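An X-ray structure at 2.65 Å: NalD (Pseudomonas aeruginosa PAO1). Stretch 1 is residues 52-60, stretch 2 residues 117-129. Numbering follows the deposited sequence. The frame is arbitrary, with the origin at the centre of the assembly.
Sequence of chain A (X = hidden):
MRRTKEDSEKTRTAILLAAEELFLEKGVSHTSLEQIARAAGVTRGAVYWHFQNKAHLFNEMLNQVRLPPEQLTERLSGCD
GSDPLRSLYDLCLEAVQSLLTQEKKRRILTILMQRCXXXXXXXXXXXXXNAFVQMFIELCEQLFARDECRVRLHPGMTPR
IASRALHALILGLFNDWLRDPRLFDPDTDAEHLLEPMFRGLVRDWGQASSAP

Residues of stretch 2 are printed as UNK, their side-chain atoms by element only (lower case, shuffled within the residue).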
# COMPACT_ATOMS: atom_id res chain seq x y z
N GLN A 52 25.67 2.99 10.91
CA GLN A 52 25.31 4.08 11.85
C GLN A 52 24.06 3.85 12.69
O GLN A 52 24.14 3.80 13.92
CB GLN A 52 25.22 5.42 11.13
CG GLN A 52 26.54 5.92 10.57
CD GLN A 52 26.74 5.51 9.13
OE1 GLN A 52 26.06 6.01 8.23
NE2 GLN A 52 27.68 4.59 8.90
N ASN A 53 22.92 3.72 12.03
CA ASN A 53 21.66 3.46 12.71
C ASN A 53 20.76 2.54 11.90
O ASN A 53 21.02 2.27 10.72
CB ASN A 53 20.96 4.79 12.99
CG ASN A 53 20.66 5.58 11.72
OD1 ASN A 53 19.80 5.19 10.94
ND2 ASN A 53 21.35 6.69 11.52
N LYS A 54 19.67 2.11 12.52
CA LYS A 54 18.74 1.16 11.91
C LYS A 54 18.10 1.70 10.63
O LYS A 54 17.91 0.96 9.67
CB LYS A 54 17.64 0.74 12.90
CG LYS A 54 16.92 -0.54 12.50
CD LYS A 54 15.63 -0.78 13.24
CE LYS A 54 15.85 -1.09 14.70
NZ LYS A 54 14.58 -1.56 15.32
N ALA A 55 17.73 2.98 10.64
CA ALA A 55 17.06 3.63 9.49
C ALA A 55 17.95 3.66 8.26
O ALA A 55 17.49 3.41 7.15
CB ALA A 55 16.62 5.04 9.83
N HIS A 56 19.22 3.97 8.48
CA HIS A 56 20.20 4.01 7.40
C HIS A 56 20.47 2.62 6.86
O HIS A 56 20.64 2.45 5.66
CB HIS A 56 21.51 4.63 7.86
CG HIS A 56 22.48 4.89 6.75
ND1 HIS A 56 23.70 4.27 6.68
CD2 HIS A 56 22.39 5.69 5.66
CE1 HIS A 56 24.34 4.69 5.60
NE2 HIS A 56 23.57 5.55 4.96
N LEU A 57 20.54 1.64 7.76
CA LEU A 57 20.70 0.23 7.39
C LEU A 57 19.56 -0.20 6.47
O LEU A 57 19.78 -0.71 5.38
CB LEU A 57 20.73 -0.66 8.64
CG LEU A 57 21.19 -2.10 8.42
CD1 LEU A 57 21.79 -2.67 9.70
CD2 LEU A 57 20.07 -3.02 7.94
N PHE A 58 18.35 0.06 6.94
CA PHE A 58 17.12 -0.25 6.19
C PHE A 58 17.13 0.39 4.80
O PHE A 58 16.72 -0.22 3.82
CB PHE A 58 15.91 0.24 6.98
CG PHE A 58 14.59 -0.08 6.35
CD1 PHE A 58 14.11 -1.36 6.36
CD2 PHE A 58 13.83 0.91 5.76
CE1 PHE A 58 12.88 -1.66 5.80
CE2 PHE A 58 12.61 0.62 5.19
CZ PHE A 58 12.13 -0.68 5.21
N ASN A 59 17.61 1.62 4.73
CA ASN A 59 17.70 2.37 3.48
C ASN A 59 18.72 1.79 2.49
O ASN A 59 18.45 1.72 1.28
CB ASN A 59 18.04 3.83 3.77
CG ASN A 59 17.28 4.79 2.89
OD1 ASN A 59 17.87 5.63 2.23
ND2 ASN A 59 15.96 4.67 2.85
N GLU A 60 19.88 1.41 3.01
CA GLU A 60 20.91 0.74 2.22
C GLU A 60 20.39 -0.59 1.68
O GLU A 60 20.73 -0.98 0.56
CB GLU A 60 22.17 0.48 3.07
CG GLU A 60 22.96 1.73 3.40
CD GLU A 60 23.55 2.41 2.17
OE1 GLU A 60 24.32 1.75 1.44
OE2 GLU A 60 23.20 3.59 1.93
N UNK A 117 7.05 -0.41 10.53
CA UNK A 117 6.20 0.72 10.89
C UNK A 117 7.06 1.96 10.93
O UNK A 117 8.13 1.96 11.54
c UNK A 117 5.46 0.48 12.23
o UNK A 117 4.46 -1.15 14.49
c UNK A 117 5.46 -0.41 14.61
c UNK A 117 6.29 -0.08 13.38
o UNK A 117 5.79 0.08 15.71
N UNK A 118 6.58 3.03 10.31
CA UNK A 118 7.35 4.26 10.17
C UNK A 118 7.15 5.21 11.34
O UNK A 118 6.42 6.20 11.27
c UNK A 118 6.67 3.21 7.03
c UNK A 118 8.86 4.14 7.27
c UNK A 118 7.13 2.43 5.99
c UNK A 118 7.53 4.08 7.68
c UNK A 118 8.46 2.52 5.58
c UNK A 118 7.05 4.91 8.83
c UNK A 118 9.32 3.36 6.22
N UNK A 119 7.79 4.82 12.44
CA UNK A 119 7.99 5.65 13.62
C UNK A 119 9.05 6.72 13.40
O UNK A 119 9.59 6.83 12.32
c UNK A 119 7.28 4.13 15.43
c UNK A 119 8.47 4.79 14.80
o UNK A 119 9.43 3.78 14.40
N UNK A 120 9.34 7.52 14.43
CA UNK A 120 10.50 8.43 14.44
C UNK A 120 11.83 7.74 14.13
O UNK A 120 12.62 8.27 13.36
c UNK A 120 10.91 11.64 15.39
o UNK A 120 11.22 12.17 14.30
c UNK A 120 10.63 9.15 15.79
c UNK A 120 11.59 10.33 15.78
o UNK A 120 10.08 12.13 16.17
N UNK A 121 12.07 6.56 14.70
CA UNK A 121 13.37 5.87 14.52
C UNK A 121 13.65 5.48 13.06
O UNK A 121 14.80 5.26 12.70
c UNK A 121 13.55 4.68 15.49
o UNK A 121 14.39 2.31 16.72
c UNK A 121 12.97 3.33 15.06
o UNK A 121 12.83 1.05 15.80
c UNK A 121 13.43 2.15 15.92
N UNK A 122 12.60 5.41 12.23
CA UNK A 122 12.74 5.21 10.78
C UNK A 122 12.39 6.45 9.94
O UNK A 122 12.02 6.34 8.77
c UNK A 122 11.63 1.98 11.81
c UNK A 122 12.58 1.72 9.53
c UNK A 122 11.91 4.00 10.33
c UNK A 122 12.49 2.63 10.73
N UNK A 123 12.53 7.63 10.53
CA UNK A 123 12.24 8.90 9.84
C UNK A 123 13.04 9.04 8.54
O UNK A 123 12.48 9.34 7.49
c UNK A 123 8.94 13.47 11.05
n UNK A 123 8.20 12.78 11.92
n UNK A 123 8.53 14.68 10.67
c UNK A 123 10.63 11.67 10.91
n UNK A 123 10.07 12.97 10.56
c UNK A 123 11.99 11.42 10.28
c UNK A 123 12.57 10.10 10.74
N UNK A 124 14.34 8.80 8.64
CA UNK A 124 15.28 8.89 7.50
C UNK A 124 14.88 7.99 6.33
O UNK A 124 14.95 8.40 5.16
c UNK A 124 16.70 8.51 7.94
c UNK A 124 19.10 8.04 7.27
c UNK A 124 17.75 8.58 6.84
o UNK A 124 19.41 8.02 8.49
o UNK A 124 19.87 7.64 6.38
N UNK A 125 14.46 6.77 6.66
CA UNK A 125 14.04 5.80 5.65
C UNK A 125 12.78 6.22 4.91
O UNK A 125 12.70 6.09 3.68
c UNK A 125 13.81 4.45 6.30
N UNK A 126 11.81 6.74 5.66
CA UNK A 126 10.58 7.27 5.08
C UNK A 126 10.85 8.47 4.16
O UNK A 126 10.28 8.56 3.07
c UNK A 126 8.30 8.27 5.62
o UNK A 126 6.09 7.74 6.38
n UNK A 126 7.40 8.93 7.78
c UNK A 126 9.59 7.68 6.17
c UNK A 126 7.16 8.29 6.63
N UNK A 127 11.68 9.40 4.62
CA UNK A 127 12.02 10.59 3.84
C UNK A 127 12.60 10.22 2.47
O UNK A 127 12.14 10.73 1.44
c UNK A 127 13.01 11.49 4.60
o UNK A 127 12.91 14.00 7.29
c UNK A 127 12.35 12.31 5.71
o UNK A 127 14.55 12.71 6.61
c UNK A 127 13.34 13.06 6.60
N UNK A 128 13.56 9.30 2.47
CA UNK A 128 14.19 8.85 1.21
C UNK A 128 13.26 7.98 0.36
O UNK A 128 13.33 8.02 -0.89
n UNK A 128 19.05 9.58 1.84
c UNK A 128 16.69 9.14 1.26
c UNK A 128 18.04 8.55 1.63
n UNK A 128 20.74 8.12 2.52
c UNK A 128 15.54 8.17 1.47
n UNK A 128 21.13 10.39 2.41
c UNK A 128 20.30 9.36 2.26
N UNK A 129 12.38 7.22 1.01
CA UNK A 129 11.34 6.50 0.29
C UNK A 129 10.41 7.45 -0.47
O UNK A 129 10.16 7.30 -1.66
o UNK A 129 8.46 4.59 0.56
c UNK A 129 10.50 5.61 1.22
n UNK A 129 10.35 3.78 -0.36
c UNK A 129 9.69 4.60 0.46

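Position 117 carries three side-chain carbons, the third bearing two oxygens. The side chain is out of reach of the first stretch. This is Glu117, and both its carboxylate oxygens are hydrogen-bonded elsewhere in the structure.

Position 118 has one carbon followed by a ring of six carbons, with no oxygen on it. Its CA-to-CB bond points sideways, but the ring reaches the Phe58 ring. It is Phe118. Phe118 CE1 is 4.4 Å from Phe58 CE2.

Position 119 has one carbon bearing one oxygen and one carbon. It touches nothing on the first stretch. The branch at CB identifies Thr119.

Position 120 again shows three carbons with two oxygens on the third. It is exposed and far from the first stretch. It is Glu120.

Position 121 has the same three carbons and two oxygens. The CA-to-CB bond points sideways, yet one oxygen reaches Lys54 NZ. The residue is Glu121. Lys54 NZ donates a hydrogen bond to Glu121 OE2 at 3.2 Å, within a salt bridge. The backbone also takes part, with Glu121 O 3.4 Å from Ala55 CB.

Position 122 has four carbons, forked at the second. One of them lies over a face of the Phe58 ring. It is Leu122. Leu122 CD2 is the atom over that face, 4.1 Å from Phe58 CD2. The residue occupies the N-cap position of the following helix.

Position 123 has three carbons, a nitrogen, then a carbon with two more nitrogens. Its CA-to-CB bond points away from the first stretch. This is Arg123. Arg123 NH1 is 3.9 Å from Glu120 OE2, a long salt bridge of charges only.

Position 124 has three carbons, the third bearing two oxygens. Its CA-to-CB bond points toward the first stretch, and an oxygen reaches the edge of the His56 ring. It is Glu124. Glu124 OE2 is 3.3 Å from His56 CD2. Glu124 CB is 4.0 Å from Ala55 CB.

Position 125 has a single side-chain carbon, which meets the edge of the Phe58 ring. It is Ala125. Ala125 CB lies 3.6 Å from Phe58 CD2 and 3.9 Å from Ala55 O.

Position 126 has three carbons, the third with one oxygen and one nitrogen. Its CA-to-CB bond points away from the first stretch. It is Gln126.

Position 127 has three carbons and two terminal oxygens. It makes no contact and is Glu127.

Position 128 has three carbons, a nitrogen and a carbon with two further nitrogens. One carbon lies near Asn59 OD1. It is Arg128. Arg128 CD lies 3.0 Å from Asn59 OD1.

Position 129 has two carbons, the second with one oxygen and one nitrogen. It makes no contact here and is Asn129.

The contact joins two helices whose axes approach to 8.0 Å at 35°. The backbones come closest at Ala55 and Leu122, whose CA atoms are 4.8 Å apart; Ala55 CB lies 4.0 Å from Leu122 CA. Phe58 packs against Phe118, Leu122 and Ala125. The Lys54–Glu121 salt bridge adds a polar link. On the first stretch, Asn53 caps its helix, with His56 N donating to Asn53 OD1 at 2.8 Å. Together the two stretches bury 565 Å².

Stretch 2 117-129: EFTEELREAQERN
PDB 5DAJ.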